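Local coordinates for fatty acid metabolism regulator protein (Bacillus subtilis, PDB 1VI0) that represses genes of fatty acid transport and beta-oxidation as a DNA-binding homodimer whose DNA binding is inhibited by long-chain fatty acyl-CoA, at residues 110-114 against 115-119. Numbering follows the deposited sequence.
Sequences LRQSN and LELRQ. With DCC (dodecyl-coa), chain C.
Gln112 O takes the NH2 of Arg118 at 2.7 Å, a bond bent to 148° at the hydrogen; the oxygen lies in the guanidinium plane, whereas the nitrogen stands well above the carbonyl plane. CG of Arg118 runs anti to its backbone N (chi1 -175°) and the chain then bends at chi2, which folds CB, CG and CD over the same oxygen. From there NH1 reaches the dodecyl-CoA, giving a hydrogen bond to the pantetheine carbonyl OP1 at 3.0 Å, with the thioester oxygen OA1 over one guanidinium face. NE is held by Asn122, so three nitrogens fix the rotation of the group. A lysine in its place, with one terminal nitrogen instead of a planar three-nitrogen group, would probably leave Gln112 O or the ligand carbonyl without its donor. In this TetR-family regulator the turn joins helix 100-109 to helix 115-141 and borders the dodecyl-CoA pocket, probably the site of the inhibitory acyl-CoAs. Arg111, centre of an inverse gamma turn, lays CD 3.0 Å from OA1 and one guanidinium face over CA1 of the ligand, its NH1 salt-bridged to Asp163. Asn114 is the N-cap: its O accepts Arg118 N at 3.1 Å, and a water bridges OD1 to Glu116 N. Its ND2 goes to Asn24 O of the second subunit. Leu117 CD2 packs 3.8 Å from Gln112 CG, beside Tyr26.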
# COMPACT_ATOMS: atom_id res chain seq x y z
N LEU A 110 2.99 -5.87 -8.91
CA LEU A 110 2.29 -4.81 -9.59
C LEU A 110 2.62 -3.45 -9.03
O LEU A 110 2.20 -2.43 -9.63
CB LEU A 110 0.78 -5.06 -9.50
CG LEU A 110 0.14 -5.81 -10.65
CD1 LEU A 110 -1.25 -6.34 -10.28
CD2 LEU A 110 0.09 -5.00 -11.92
N ARG A 111 3.36 -3.32 -7.94
CA ARG A 111 3.64 -2.07 -7.26
C ARG A 111 4.89 -1.37 -7.83
O ARG A 111 5.85 -1.11 -7.09
CB ARG A 111 3.84 -2.32 -5.75
CG ARG A 111 2.81 -3.25 -5.12
CD ARG A 111 1.68 -2.56 -4.39
NE ARG A 111 0.52 -3.43 -4.22
CZ ARG A 111 -0.43 -3.33 -3.32
NH1 ARG A 111 -0.40 -2.37 -2.39
NH2 ARG A 111 -1.46 -4.18 -3.32
N GLN A 112 4.88 -1.23 -9.14
CA GLN A 112 6.01 -0.64 -9.87
C GLN A 112 6.06 0.85 -9.51
O GLN A 112 5.00 1.46 -9.34
CB GLN A 112 5.84 -0.89 -11.36
CG GLN A 112 5.87 -2.38 -11.73
CD GLN A 112 7.20 -3.02 -11.36
OE1 GLN A 112 8.28 -2.46 -11.61
NE2 GLN A 112 7.16 -4.20 -10.74
N SER A 113 7.27 1.38 -9.29
CA SER A 113 7.42 2.76 -8.89
C SER A 113 7.69 3.65 -10.09
O SER A 113 7.54 4.88 -10.03
CB SER A 113 8.53 2.91 -7.84
OG SER A 113 9.77 2.52 -8.43
N ASN A 114 8.08 3.02 -11.21
CA ASN A 114 8.19 3.93 -12.39
C ASN A 114 6.80 4.58 -12.50
O ASN A 114 5.81 3.85 -12.32
CB ASN A 114 8.48 3.15 -13.65
CG ASN A 114 8.77 4.11 -14.80
OD1 ASN A 114 7.91 4.33 -15.64
ND2 ASN A 114 9.97 4.67 -14.75
N LEU A 115 6.70 5.87 -12.73
CA LEU A 115 5.37 6.49 -12.77
C LEU A 115 4.62 6.30 -14.04
O LEU A 115 3.37 6.05 -13.99
CB LEU A 115 5.45 7.94 -12.32
CG LEU A 115 5.55 8.20 -10.81
CD1 LEU A 115 5.13 9.65 -10.50
CD2 LEU A 115 4.63 7.25 -10.04
N GLU A 116 5.21 6.31 -15.23
CA GLU A 116 4.33 6.08 -16.41
C GLU A 116 3.58 4.78 -16.23
O GLU A 116 2.36 4.73 -16.32
CB GLU A 116 5.07 6.16 -17.71
CG GLU A 116 5.93 4.97 -18.08
CD GLU A 116 5.30 4.09 -19.13
OE1 GLU A 116 5.10 2.88 -18.88
OE2 GLU A 116 4.99 4.61 -20.24
N LEU A 117 4.31 3.70 -15.92
CA LEU A 117 3.71 2.39 -15.77
C LEU A 117 2.71 2.31 -14.62
O LEU A 117 1.62 1.75 -14.76
CB LEU A 117 4.80 1.34 -15.57
CG LEU A 117 4.36 -0.10 -15.34
CD1 LEU A 117 3.38 -0.55 -16.42
CD2 LEU A 117 5.55 -1.03 -15.29
N ARG A 118 3.07 2.90 -13.49
CA ARG A 118 2.19 2.84 -12.31
C ARG A 118 0.84 3.49 -12.53
O ARG A 118 -0.20 3.06 -11.98
CB ARG A 118 2.88 3.39 -11.11
CG ARG A 118 2.11 3.27 -9.82
CD ARG A 118 1.54 1.82 -9.65
NE ARG A 118 1.05 1.81 -8.26
CZ ARG A 118 1.85 1.75 -7.21
NH1 ARG A 118 1.33 1.86 -5.98
NH2 ARG A 118 3.13 1.57 -7.36
N GLN A 119 0.83 4.56 -13.32
CA GLN A 119 -0.45 5.22 -13.66
C GLN A 119 -1.35 4.29 -14.47
O GLN A 119 -2.58 4.28 -14.33
CB GLN A 119 -0.18 6.41 -14.60
CG GLN A 119 0.12 7.71 -13.87
CD GLN A 119 0.19 8.84 -14.92
OE1 GLN A 119 0.89 8.66 -15.92
NE2 GLN A 119 -0.53 9.90 -14.65
C2 DCC C . -9.05 15.49 -1.52
C4 DCC C . -8.59 14.10 -3.23
C5 DCC C . -8.56 12.98 -2.42
C6 DCC C . -8.76 13.24 -1.05
C8 DCC C . -8.21 12.29 -4.39
C10 DCC C . -7.91 -7.59 -7.57
C11 DCC C . -7.54 -8.97 -8.16
C12 DCC C . -6.88 -8.89 -9.54
N9 DCC C . -8.34 13.66 -4.50
N7 DCC C . -8.30 11.85 -3.16
N3 DCC C . -8.85 15.37 -2.85
N1 DCC C . -9.06 14.49 -0.62
N6 DCC C . -8.71 12.25 -0.16
C1' DCC C . -8.41 14.51 -5.74
C2' DCC C . -7.35 14.16 -6.80
O2' DCC C . -6.26 15.10 -6.60
C3' DCC C . -8.09 14.58 -8.11
O3' DCC C . -8.18 16.04 -8.14
C4' DCC C . -9.54 14.04 -7.77
O4' DCC C . -9.65 14.13 -6.35
C5' DCC C . -9.76 12.66 -8.34
O5' DCC C . -8.70 11.72 -7.99
P1 DCC C . -8.98 10.25 -7.44
O11 DCC C . -7.71 9.58 -7.25
O12 DCC C . -9.97 10.37 -6.24
O6 DCC C . -9.85 9.57 -8.54
P2 DCC C . -9.11 9.23 -9.82
O21 DCC C . -10.03 8.28 -10.55
O22 DCC C . -8.64 10.46 -10.47
O7 DCC C . -7.79 8.34 -9.48
CPA DCC C . -7.99 6.87 -9.28
CPB DCC C . -6.62 6.21 -8.95
CP8 DCC C . -5.87 7.05 -7.91
CP7 DCC C . -5.81 6.21 -10.24
CP9 DCC C . -6.75 4.78 -8.57
OP3 DCC C . -6.67 7.34 -6.81
CP6 DCC C . -4.56 6.43 -7.46
OP2 DCC C . -3.65 6.28 -8.27
NP2 DCC C . -4.53 6.13 -6.19
CP5 DCC C . -3.30 5.46 -5.59
CP4 DCC C . -3.68 3.93 -5.55
CP3 DCC C . -2.45 3.09 -5.17
OP1 DCC C . -1.44 3.13 -5.88
NP1 DCC C . -2.54 2.41 -4.08
CP2 DCC C . -1.49 1.55 -3.50
CP1 DCC C . -2.07 0.17 -3.60
S DCC C . -2.77 -0.32 -5.19
P3 DCC C . -7.96 17.03 -9.39
O31 DCC C . -6.86 16.51 -10.19
O32 DCC C . -9.20 17.10 -10.17
O33 DCC C . -7.66 18.34 -8.70
CA1 DCC C . -1.28 -0.88 -6.06
CA2 DCC C . -1.60 -1.82 -7.26
OA1 DCC C . -0.17 -0.61 -5.68
CA3 DCC C . -1.89 -3.27 -6.83
CA4 DCC C . -3.19 -3.89 -7.18
CA5 DCC C . -4.17 -4.00 -6.04
CA6 DCC C . -5.02 -5.26 -6.06
CA7 DCC C . -6.48 -5.06 -6.40
CA8 DCC C . -7.49 -5.92 -5.74
CA9 DCC C . -7.48 -7.41 -6.11
O HOH W 1 7.93 7.20 -15.97